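Putative type VI secretion protein (Escherichia coli, PDB 6SK0) forms the trimeric VgrG spike at the tip of the type VI secretion system, which carries a phospholipase effector and is thought to puncture target membranes. Local coordinates at the interface of chains A and B. Coordinates in Å, arbitrary orientation; residue numbers count along the deposited sequence, not the author numbering. Chains: chain A/B, Putative type VI secretion protein.

Contact 1: the interface of chains A and B. Residues chain A 507-508, 510, 513; chain B 498-500, 502.
Loop-against-loop packing joins two subunits of the VgrG spike here: A:Asp508, A:Arg510 and A:Glu513, from the connection between strands 503-507 and 514-519 of one chain, meet B:Thr498, B:Pro499 and B:Ala500, from the turn between strands 493-497 and 503-507 of the other. VgrG proteins are trimers with an intertwined β-helical shaft, and this contact links neighbouring copies near the N-terminal end of the modelled part. A:Asp508 reaches into the turn of chain B. Its CG stands beside the backbone N and anti to the carbonyl carbon (chi1 -77°), which sends the carboxylate across to the side chain of B:Thr498. There OD1 takes two weak hydrogen bonds, from the hydroxyl OG1 of B:Thr498 at 3.0 Å and from the backbone N of B:Ala500 at 3.3 Å. B:Thr498 OG1 also takes a weak hydrogen bond from B:Asn502 N at 3.0 Å, which may help to steady it. Next to the aspartate backbone, the methyl CB of B:Ala500 lies between A:Asp508 and A:Arg510. It is 3.7 Å from A:Asp508 CA and also sits above one face of the A:Arg510 guanidinium, toward the rim of that group. The arginine is bent at chi2 (-47°) and folds back so that NH2 donates a hydrogen bond to A:Asp508 O at 3.0 Å, the donor lying 38° above the carbonyl plane. That bent bond helps to keep the guanidinium over the alanine, while NH1 reaches B:Pro499 CB at 3.6 Å, the two side chains crossing at about a right angle. A:Glu513 closes another flank of the methyl with its CG, 3.9 Å from B:Ala500 CB. The pairing of A:Glu507 O with B:Asn502 OD1 is doubtful as modelled, because both atoms can only accept; with the side-chain amide turned over, ND2 of B:Asn502 would face A:Glu507 O and could donate.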
ATOM      1  N   GLU A 507      18.511 -36.219 -13.217  1.00 56.44           N
ATOM      2  CA  GLU A 507      19.952 -36.249 -13.030  1.00 56.44           C
ATOM      3  C   GLU A 507      20.260 -36.901 -11.690  1.00 56.44           C
ATOM      4  O   GLU A 507      19.818 -36.418 -10.647  1.00 56.44           O
ATOM      5  CB  GLU A 507      20.532 -34.841 -13.098  1.00 56.44           C
ATOM      6  CG  GLU A 507      21.953 -34.731 -12.615  1.00 56.44           C
ATOM      7  CD  GLU A 507      22.924 -35.473 -13.504  1.00 56.44           C
ATOM      8  OE1 GLU A 507      23.290 -34.945 -14.571  1.00 56.44           O
ATOM      9  OE2 GLU A 507      23.329 -36.589 -13.134  1.00 56.44           O
ATOM     10  N   ASP A 508      21.025 -37.984 -11.722  1.00 58.89           N
ATOM     11  CA  ASP A 508      21.297 -38.787 -10.540  1.00 58.89           C
ATOM     12  C   ASP A 508      22.596 -38.441  -9.838  1.00 58.89           C
ATOM     13  O   ASP A 508      22.859 -38.997  -8.771  1.00 58.89           O
ATOM     14  CB  ASP A 508      21.332 -40.266 -10.905  1.00 58.89           C
ATOM     15  CG  ASP A 508      19.971 -40.842 -11.089  1.00 58.89           C
ATOM     16  OD1 ASP A 508      19.706 -41.873 -10.444  1.00 58.89           O
ATOM     17  OD2 ASP A 508      19.167 -40.261 -11.847  1.00 58.89           O
ATOM     18  N   ARG A 510      25.107 -37.571  -7.437  1.00 57.55           N
ATOM     19  CA  ARG A 510      24.863 -37.342  -6.021  1.00 57.55           C
ATOM     20  C   ARG A 510      25.288 -35.940  -5.618  1.00 57.55           C
ATOM     21  O   ARG A 510      26.341 -35.450  -6.031  1.00 57.55           O
ATOM     22  CB  ARG A 510      25.602 -38.381  -5.184  1.00 57.55           C
ATOM     23  CG  ARG A 510      25.229 -39.808  -5.510  1.00 57.55           C
ATOM     24  CD  ARG A 510      23.730 -39.986  -5.590  1.00 57.55           C
ATOM     25  NE  ARG A 510      23.357 -41.395  -5.530  1.00 57.55           N
ATOM     26  CZ  ARG A 510      23.276 -42.198  -6.584  1.00 57.55           C
ATOM     27  NH1 ARG A 510      22.935 -43.465  -6.416  1.00 57.55           N
ATOM     28  NH2 ARG A 510      23.533 -41.740  -7.800  1.00 57.55           N
ATOM     29  N   GLU A 513      21.524 -33.622  -7.822  1.00 53.01           N
ATOM     30  CA  GLU A 513      20.366 -34.220  -8.461  1.00 53.01           C
ATOM     31  C   GLU A 513      19.424 -33.141  -8.967  1.00 53.01           C
ATOM     32  O   GLU A 513      19.286 -32.077  -8.362  1.00 53.01           O
ATOM     33  CB  GLU A 513      19.637 -35.134  -7.480  1.00 53.01           C
ATOM     34  CG  GLU A 513      20.539 -36.106  -6.746  1.00 53.01           C
ATOM     35  CD  GLU A 513      21.152 -35.513  -5.487  1.00 53.01           C
ATOM     36  OE1 GLU A 513      21.105 -34.279  -5.317  1.00 53.01           O
ATOM     37  OE2 GLU A 513      21.687 -36.279  -4.670  1.00 53.01           O
TER
ATOM     38  N   THR B 498      14.765 -43.312  -9.447  1.00 58.10           N
ATOM     39  CA  THR B 498      16.165 -43.485  -9.780  1.00 58.10           C
ATOM     40  C   THR B 498      16.952 -43.846  -8.529  1.00 58.10           C
ATOM     41  O   THR B 498      16.461 -43.684  -7.411  1.00 58.10           O
ATOM     42  CB  THR B 498      16.718 -42.207 -10.404  1.00 58.10           C
ATOM     43  OG1 THR B 498      16.953 -41.230  -9.381  1.00 58.10           O
ATOM     44  CG2 THR B 498      15.765 -41.652 -11.433  1.00 58.10           C
ATOM     45  N   PRO B 499      18.169 -44.370  -8.681  1.00 58.70           N
ATOM     46  CA  PRO B 499      18.974 -44.682  -7.490  1.00 58.70           C
ATOM     47  C   PRO B 499      19.252 -43.479  -6.607  1.00 58.70           C
ATOM     48  O   PRO B 499      19.425 -43.641  -5.394  1.00 58.70           O
ATOM     49  CB  PRO B 499      20.264 -45.255  -8.087  1.00 58.70           C
ATOM     50  CG  PRO B 499      19.842 -45.818  -9.383  1.00 58.70           C
ATOM     51  CD  PRO B 499      18.783 -44.907  -9.907  1.00 58.70           C
ATOM     52  N   ALA B 500      19.297 -42.276  -7.171  1.00 57.33           N
ATOM     53  CA  ALA B 500      19.486 -41.066  -6.388  1.00 57.33           C
ATOM     54  C   ALA B 500      18.199 -40.566  -5.755  1.00 57.33           C
ATOM     55  O   ALA B 500      18.197 -39.476  -5.181  1.00 57.33           O
ATOM     56  CB  ALA B 500      20.092 -39.965  -7.255  1.00 57.33           C
ATOM     57  N   ASN B 502      15.536 -39.541  -7.278  1.00 54.97           N
ATOM     58  CA  ASN B 502      14.655 -38.786  -8.158  1.00 54.97           C
ATOM     59  C   ASN B 502      13.466 -39.667  -8.485  1.00 54.97           C
ATOM     60  O   ASN B 502      13.631 -40.767  -9.017  1.00 54.97           O
ATOM     61  CB  ASN B 502      15.365 -38.376  -9.442  1.00 54.97           C
ATOM     62  CG  ASN B 502      16.482 -37.412  -9.204  1.00 54.97           C
ATOM     63  OD1 ASN B 502      17.504 -37.469  -9.870  1.00 54.97           O
ATOM     64  ND2 ASN B 502      16.300 -36.515  -8.255  1.00 54.97           N
TER

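Contact 2: the interface of chains A and B. Residues chain A 691-693; chain B 697, 699-701.
B:Asp700 leans on the A:Gly691-A:Arg692 peptide, joining turns of two chains in the β-helical shaft of the VgrG trimer. The chain A residues lead into strand 693-697; those of chain B run from the end of its own strand 693-697 toward strand 702-706. Starting at CB, B:Asp700 touches the carbonyl O of A:Gly691 at 3.2 Å. CG, roughly anti to the backbone N (chi1 -153°), then sits over the face of the peptide, 3.5 Å from A:Arg692 N. The carboxylate is turned nearly parallel to that peptide, with both oxygens over the same face, one toward each end: OD2 meets A:Gly691 CA at 3.6 Å, and OD1 lies above A:Arg692 CA, also at 3.6 Å. Rotation of the group is restrained from its own chain, because B:Asp701 N donates a short hydrogen bond of 2.5 Å to OD1, met on the anti side and 18° out of the carboxylate plane. One residue on, A:Val693 N donates to B:Asp701 O at 2.9 Å, nearly along the C=O axis, tying the two backbones together. A:Arg692 CG packs against the same carbonyl oxygen at 3.4 Å. The arginine side chain runs on extended, and the guanidinium is not in contact with either aspartate, so at most a longer-range attraction may act. Alongside, A:Val693 CG2 rests on the methyl CB of B:Ala697 at 3.7 Å.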
ATOM      1  N   GLY A 691       5.226  25.702  -2.285  1.00 39.95           N
ATOM      2  CA  GLY A 691       3.845  25.626  -2.693  1.00 39.95           C
ATOM      3  C   GLY A 691       2.883  25.988  -1.576  1.00 39.95           C
ATOM      4  O   GLY A 691       3.184  25.893  -0.391  1.00 39.95           O
ATOM      5  N   ARG A 692       1.693  26.390  -1.988  1.00 41.51           N
ATOM      6  CA  ARG A 692       0.677  26.867  -1.067  1.00 41.51           C
ATOM      7  C   ARG A 692       0.105  25.726  -0.231  1.00 41.51           C
ATOM      8  O   ARG A 692      -0.122  24.623  -0.730  1.00 41.51           O
ATOM      9  CB  ARG A 692      -0.425  27.551  -1.868  1.00 41.51           C
ATOM     10  CG  ARG A 692      -1.529  28.180  -1.074  1.00 41.51           C
ATOM     11  CD  ARG A 692      -2.392  29.031  -1.992  1.00 41.51           C
ATOM     12  NE  ARG A 692      -3.716  29.282  -1.438  1.00 41.51           N
ATOM     13  CZ  ARG A 692      -4.806  28.602  -1.771  1.00 41.51           C
ATOM     14  NH1 ARG A 692      -4.733  27.621  -2.659  1.00 41.51           N
ATOM     15  NH2 ARG A 692      -5.970  28.904  -1.216  1.00 41.51           N
ATOM     16  N   VAL A 693      -0.112  25.988   1.050  1.00 37.64           N
ATOM     17  CA  VAL A 693      -0.871  25.094   1.914  1.00 37.64           C
ATOM     18  C   VAL A 693      -2.300  25.602   1.960  1.00 37.64           C
ATOM     19  O   VAL A 693      -2.550  26.751   2.336  1.00 37.64           O
ATOM     20  CB  VAL A 693      -0.270  25.007   3.323  1.00 37.64           C
ATOM     21  CG1 VAL A 693      -1.205  24.252   4.245  1.00 37.64           C
ATOM     22  CG2 VAL A 693       1.077  24.348   3.282  1.00 37.64           C
TER
ATOM     23  N   ALA B 697       3.483  26.318   5.543  1.00 39.53           N
ATOM     24  CA  ALA B 697       3.882  26.651   4.180  1.00 39.53           C
ATOM     25  C   ALA B 697       5.249  27.305   4.309  1.00 39.53           C
ATOM     26  O   ALA B 697       5.372  28.516   4.489  1.00 39.53           O
ATOM     27  CB  ALA B 697       2.862  27.559   3.510  1.00 39.53           C
ATOM     28  N   SER B 699       7.651  28.091   2.411  1.00 41.80           N
ATOM     29  CA  SER B 699       8.115  29.130   1.505  1.00 41.80           C
ATOM     30  C   SER B 699       6.980  29.726   0.685  1.00 41.80           C
ATOM     31  O   SER B 699       7.213  30.228  -0.415  1.00 41.80           O
ATOM     32  CB  SER B 699       9.206  28.591   0.577  1.00 41.80           C
ATOM     33  OG  SER B 699       8.656  27.778  -0.441  1.00 41.80           O
ATOM     34  N   ASP B 700       5.756  29.698   1.190  1.00 41.38           N
ATOM     35  CA  ASP B 700       4.617  30.094   0.375  1.00 41.38           C
ATOM     36  C   ASP B 700       3.484  30.561   1.284  1.00 41.38           C
ATOM     37  O   ASP B 700       3.669  30.758   2.487  1.00 41.38           O
ATOM     38  CB  ASP B 700       4.185  28.934  -0.527  1.00 41.38           C
ATOM     39  CG  ASP B 700       3.502  29.396  -1.788  1.00 41.38           C
ATOM     40  OD1 ASP B 700       2.399  29.970  -1.702  1.00 41.38           O
ATOM     41  OD2 ASP B 700       4.064  29.177  -2.875  1.00 41.38           O
ATOM     42  N   ASP B 701       2.311  30.743   0.694  1.00 40.89           N
ATOM     43  CA  ASP B 701       1.110  31.119   1.415  1.00 40.89           C
ATOM     44  C   ASP B 701       0.481  29.919   2.107  1.00 40.89           C
ATOM     45  O   ASP B 701       0.536  28.788   1.621  1.00 40.89           O
ATOM     46  CB  ASP B 701       0.073  31.718   0.467  1.00 40.89           C
ATOM     47  CG  ASP B 701       0.436  33.095  -0.014  1.00 40.89           C
ATOM     48  OD1 ASP B 701       1.218  33.785   0.659  1.00 40.89           O
ATOM     49  OD2 ASP B 701      -0.078  33.500  -1.073  1.00 40.89           O
TER

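About 70 Å separates the centres of contact 1 and contact 2, so they join the same two chains at well-separated levels of the long spike. They have no residue in common. Contact 1 belongs to the turns around strand 503-507, near the start of the modelled chain, whereas contact 2 uses strand 693-697 from both copies, far along the shaft. At contact 1 different turns meet, while at contact 2 the start of one copy's strand 693-697 meets the end of the other's and the turn after it, as expected when subunits wind round a common axis. Together the two contacts would help hold the chains in register, a property that suits a rigid puncturing spike.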